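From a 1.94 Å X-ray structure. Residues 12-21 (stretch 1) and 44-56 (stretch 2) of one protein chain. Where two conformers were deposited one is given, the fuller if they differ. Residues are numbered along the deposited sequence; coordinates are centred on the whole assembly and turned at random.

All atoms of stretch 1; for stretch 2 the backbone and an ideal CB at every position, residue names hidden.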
# COMPACT_ATOMS: atom_id res chain seq x y z
N ARG A 12 -20.03 9.52 8.93
CA ARG A 12 -19.05 8.59 9.44
C ARG A 12 -18.03 9.41 10.19
O ARG A 12 -17.51 10.40 9.64
CB ARG A 12 -18.42 7.77 8.31
CG ARG A 12 -19.42 6.84 7.58
CD ARG A 12 -18.83 5.81 6.55
NE ARG A 12 -19.88 5.09 5.80
CZ ARG A 12 -20.02 3.77 5.74
NH1 ARG A 12 -21.01 3.26 5.09
NH2 ARG A 12 -19.18 2.97 6.34
N LEU A 13 -17.76 9.02 11.43
CA LEU A 13 -16.70 9.68 12.24
C LEU A 13 -15.72 8.67 12.72
O LEU A 13 -16.11 7.56 13.05
CB LEU A 13 -17.27 10.41 13.42
CG LEU A 13 -18.42 11.29 13.07
CD1 LEU A 13 -19.27 11.57 14.32
CD2 LEU A 13 -17.92 12.55 12.40
N LYS A 14 -14.43 9.02 12.76
CA LYS A 14 -13.41 8.08 13.13
C LYS A 14 -12.33 8.81 13.87
O LYS A 14 -11.83 9.83 13.39
CB LYS A 14 -12.79 7.44 11.90
CG LYS A 14 -11.64 6.50 12.23
CD LYS A 14 -10.93 5.85 11.00
CE LYS A 14 -11.84 4.87 10.24
NZ LYS A 14 -11.02 4.35 9.13
N THR A 15 -11.94 8.28 15.02
CA THR A 15 -10.89 8.93 15.80
C THR A 15 -10.18 7.95 16.75
O THR A 15 -10.54 6.78 16.82
CB THR A 15 -11.43 10.20 16.51
OG1 THR A 15 -10.31 10.99 16.92
CG2 THR A 15 -12.23 9.84 17.76
N ARG A 16 -9.15 8.42 17.46
CA ARG A 16 -8.43 7.57 18.41
C ARG A 16 -8.92 7.92 19.81
O ARG A 16 -9.32 9.03 20.08
CB ARG A 16 -6.90 7.74 18.32
CG ARG A 16 -6.26 7.36 16.94
CD ARG A 16 -5.86 5.87 16.76
NE ARG A 16 -4.77 5.60 17.72
CZ ARG A 16 -3.47 5.82 17.49
NH1 ARG A 16 -3.06 6.25 16.31
NH2 ARG A 16 -2.56 5.59 18.45
N GLY A 17 -8.83 6.99 20.71
CA GLY A 17 -9.16 7.25 22.10
C GLY A 17 -8.37 6.33 23.02
O GLY A 17 -7.53 5.55 22.55
N GLU A 18 -8.66 6.42 24.32
CA GLU A 18 -8.08 5.53 25.26
C GLU A 18 -8.95 5.34 26.50
O GLU A 18 -9.78 6.20 26.82
CB GLU A 18 -6.62 5.93 25.63
CG GLU A 18 -6.50 7.11 26.49
CD GLU A 18 -5.06 7.42 26.92
OE1 GLU A 18 -4.86 7.67 28.16
OE2 GLU A 18 -4.18 7.48 26.03
N SER A 19 -8.80 4.19 27.13
CA SER A 19 -9.48 3.90 28.38
C SER A 19 -8.43 3.22 29.26
O SER A 19 -7.24 3.20 28.91
CB SER A 19 -10.67 3.01 28.12
OG SER A 19 -10.33 1.80 27.44
N VAL A 20 -8.85 2.67 30.39
CA VAL A 20 -7.98 1.89 31.24
C VAL A 20 -8.53 0.43 31.30
O VAL A 20 -9.72 0.19 31.55
CB VAL A 20 -7.84 2.54 32.65
CG1 VAL A 20 -6.91 1.68 33.50
CG2 VAL A 20 -7.37 3.99 32.55
N CYS A 21 -7.66 -0.54 31.00
CA CYS A 21 -8.02 -1.94 30.99
C CYS A 21 -8.26 -2.39 32.46
O CYS A 21 -7.34 -2.24 33.30
CB CYS A 21 -6.91 -2.77 30.36
SG CYS A 21 -7.11 -4.54 30.55
N UNK A 44 -22.44 17.30 16.66
CA UNK A 44 -21.30 18.20 16.47
C UNK A 44 -20.04 17.41 16.70
O UNK A 44 -19.98 16.58 17.61
CB UNK A 44 -21.37 19.41 17.41
N UNK A 45 -19.02 17.68 15.88
CA UNK A 45 -17.82 16.92 15.99
C UNK A 45 -17.22 17.11 17.35
O UNK A 45 -16.62 16.19 17.92
CB UNK A 45 -16.83 17.31 14.89
N UNK A 46 -17.35 18.30 17.87
CA UNK A 46 -16.72 18.69 19.14
C UNK A 46 -17.39 17.85 20.19
O UNK A 46 -16.70 17.40 21.06
CB UNK A 46 -16.85 20.18 19.44
N UNK A 47 -18.71 17.62 20.09
CA UNK A 47 -19.45 16.83 21.08
C UNK A 47 -19.06 15.37 20.97
O UNK A 47 -18.80 14.72 22.00
CB UNK A 47 -20.96 16.99 20.89
N UNK A 48 -18.95 14.86 19.74
CA UNK A 48 -18.37 13.53 19.56
C UNK A 48 -16.95 13.29 20.22
O UNK A 48 -16.76 12.32 20.96
CB UNK A 48 -18.27 13.27 18.06
N UNK A 49 -16.00 14.19 19.94
CA UNK A 49 -14.70 14.07 20.52
C UNK A 49 -14.73 14.11 22.09
O UNK A 49 -14.01 13.40 22.75
CB UNK A 49 -13.81 15.19 19.97
N UNK A 50 -15.54 14.97 22.67
CA UNK A 50 -15.72 14.93 24.18
C UNK A 50 -16.27 13.52 24.65
O UNK A 50 -15.88 12.97 25.69
CB UNK A 50 -16.69 16.03 24.62
N UNK A 51 -17.25 12.97 23.93
CA UNK A 51 -17.76 11.63 24.30
C UNK A 51 -16.62 10.62 24.32
O UNK A 51 -16.44 9.89 25.28
CB UNK A 51 -18.85 11.17 23.33
N UNK A 52 -15.78 10.66 23.29
CA UNK A 52 -14.74 9.70 23.17
C UNK A 52 -13.67 9.97 24.28
O UNK A 52 -13.21 9.02 24.87
CB UNK A 52 -14.14 9.76 21.77
N UNK A 53 -13.26 11.23 24.46
CA UNK A 53 -12.29 11.55 25.49
C UNK A 53 -12.81 11.28 26.89
O UNK A 53 -12.02 11.21 27.79
CB UNK A 53 -11.87 13.02 25.37
N UNK A 54 -14.12 11.15 27.08
CA UNK A 54 -14.62 10.91 28.42
C UNK A 54 -14.07 9.67 29.05
O UNK A 54 -14.10 9.55 30.26
CB UNK A 54 -16.15 10.83 28.40
N UNK A 55 -13.62 8.71 28.24
CA UNK A 55 -13.17 7.39 28.72
C UNK A 55 -11.69 7.40 29.21
O UNK A 55 -11.21 6.42 29.80
CB UNK A 55 -13.33 6.36 27.60
N UNK A 56 -10.98 8.50 28.97
CA UNK A 56 -9.59 8.60 29.38
C UNK A 56 -9.60 8.44 30.91
O UNK A 56 -10.42 9.00 31.59
CB UNK A 56 -8.95 9.92 28.94

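After one residue, stretch 2 enters a helix that runs beside the strand, in roughly the same direction at 28°, with 8.5 Å between axes at closest approach. Position 44 comes just before the first helical turn and its CB points away from the strand. A helix-capping or small residue would suit; it is Ala-44, whose O accepts the backbone bond from N of residue 48.

At position 45 the CB points sideways, 5.5 Å from Leu-13 CD2. A short side chain would stop short, while a branched or flexible apolar one could reach down. Ile-45 does so, its CD1 packing 3.4 Å from Leu-13 CD2.

Positions 46 and 47 are out of the strand's reach and could carry almost anything polar; they hold Glu-46 and Glu-47.

Position 48 points toward the strand, its ideal CB 4.2 Å from Leu-13 CD1, with the Thr-15 methyl farther along. A large apolar group, aliphatic or aromatic, fits this greasy patch. Phe-48, chi1 t, lays a ring face against Leu-13: Leu-13 CD1 sits 4.1 Å from the centroid of the Phe-48 ring, a CH-pi contact, and Thr-15 CG2 lies 3.8 Å from Phe-48 CE2.

Positions 49, 50 and 51 meet nothing of the strand near their CBs, so the contact asks little of them. Lys-49 forms a salt bridge one turn ahead to 53, Lys-50 NZ bonds back to Glu-46 O, and Met-51 stays out of reach.

Position 52 turns back toward the strand where Gly-17 has no side chain. With the CA of position 52 and Gly-17 CA 6.2 Å apart, a compact apolar residue is favoured. Val-52 places CG1 4.0 Å from Gly-17 CA and CG2 4.1 Å from Thr-15 CG2; a CB on Gly-17 would clash with that CG1. Its O also accepts from a water that in turn accepts from Glu-18 N, joining the two backbones.

Positions 53 and 54 point away and favour polar residues. Asp-53 completes the salt bridge with Lys-49, and Ser-54 OG bonds Met-51 O.

At position 55 the CB faces the strand, 3.6 Å from Glu-18 O, but a long side chain needs a route out. Tyr-55, chi1 m, leads its ring away, while its O receives a CA-H...O contact from Ser-19 CA at 3.4 Å.

Position 56, ending a type I turn, has a sideways CB and the Glu-18 carboxylate within a long side chain's range, inviting a base. Arg-56 answers with a long salt bridge, NH1 to Glu-18 OE2 at 3.7 Å, reinforced by a water bonded to both atoms.

Stretch 2 (44-56) AIEEFKKMVDSYR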
# COMPACT_ATOMS: atom_id res chain seq x y z
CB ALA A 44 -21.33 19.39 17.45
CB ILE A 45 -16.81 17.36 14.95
CG1 ILE A 45 -17.35 17.21 13.54
CG2 ILE A 45 -15.56 16.53 15.09
CD1 ILE A 45 -17.88 15.83 13.28
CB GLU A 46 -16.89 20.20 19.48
CG GLU A 46 -16.17 21.19 18.55
CD GLU A 46 -16.97 21.64 17.26
OE1 GLU A 46 -17.78 20.85 16.65
OE2 GLU A 46 -16.71 22.81 16.82
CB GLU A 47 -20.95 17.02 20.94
CG GLU A 47 -21.70 16.51 22.15
CD GLU A 47 -23.25 16.59 22.09
OE1 GLU A 47 -23.88 17.32 21.27
OE2 GLU A 47 -23.88 15.92 22.94
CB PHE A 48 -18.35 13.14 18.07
CG PHE A 48 -17.66 11.86 17.80
CD1 PHE A 48 -18.23 10.63 18.25
CD2 PHE A 48 -16.41 11.84 17.17
CE1 PHE A 48 -17.60 9.44 17.98
CE2 PHE A 48 -15.82 10.62 16.91
CZ PHE A 48 -16.41 9.43 17.31
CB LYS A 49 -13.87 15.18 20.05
CG LYS A 49 -12.54 15.20 20.75
CD LYS A 49 -11.66 16.21 20.08
CE LYS A 49 -10.17 15.85 20.12
NZ LYS A 49 -9.59 15.48 21.43
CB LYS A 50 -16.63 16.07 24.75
CG LYS A 50 -16.35 17.52 24.36
CD LYS A 50 -14.94 18.13 24.65
CE LYS A 50 -13.82 18.15 23.50
NZ LYS A 50 -14.09 18.51 22.02
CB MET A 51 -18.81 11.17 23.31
CG MET A 51 -20.14 11.92 23.35
SD MET A 51 -21.20 11.27 22.03
CE MET A 51 -22.63 12.31 22.31
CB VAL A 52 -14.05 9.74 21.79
CG1 VAL A 52 -12.84 8.86 21.75
CG2 VAL A 52 -15.04 9.28 20.69
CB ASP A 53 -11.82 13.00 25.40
CG ASP A 53 -10.94 13.25 24.19
OD1 ASP A 53 -10.44 12.28 23.63
OD2 ASP A 53 -10.79 14.38 23.72
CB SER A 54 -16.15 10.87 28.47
OG SER A 54 -16.67 9.74 27.77
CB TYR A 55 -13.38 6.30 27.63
CG TYR A 55 -14.81 6.14 27.22
CD1 TYR A 55 -15.71 5.52 28.03
CD2 TYR A 55 -15.27 6.62 25.97
CE1 TYR A 55 -17.06 5.44 27.65
CE2 TYR A 55 -16.59 6.58 25.62
CZ TYR A 55 -17.50 5.96 26.43
OH TYR A 55 -18.85 5.88 26.02
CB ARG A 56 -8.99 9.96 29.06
CG ARG A 56 -8.71 10.25 27.57
CD ARG A 56 -8.29 11.69 27.32
NE ARG A 56 -6.89 11.86 27.66
CZ ARG A 56 -5.87 11.34 27.02
NH1 ARG A 56 -6.05 10.66 25.90
NH2 ARG A 56 -4.62 11.55 27.48
O HOH W 1 -10.55 8.43 25.33
O HOH W 2 -3.37 10.01 24.81
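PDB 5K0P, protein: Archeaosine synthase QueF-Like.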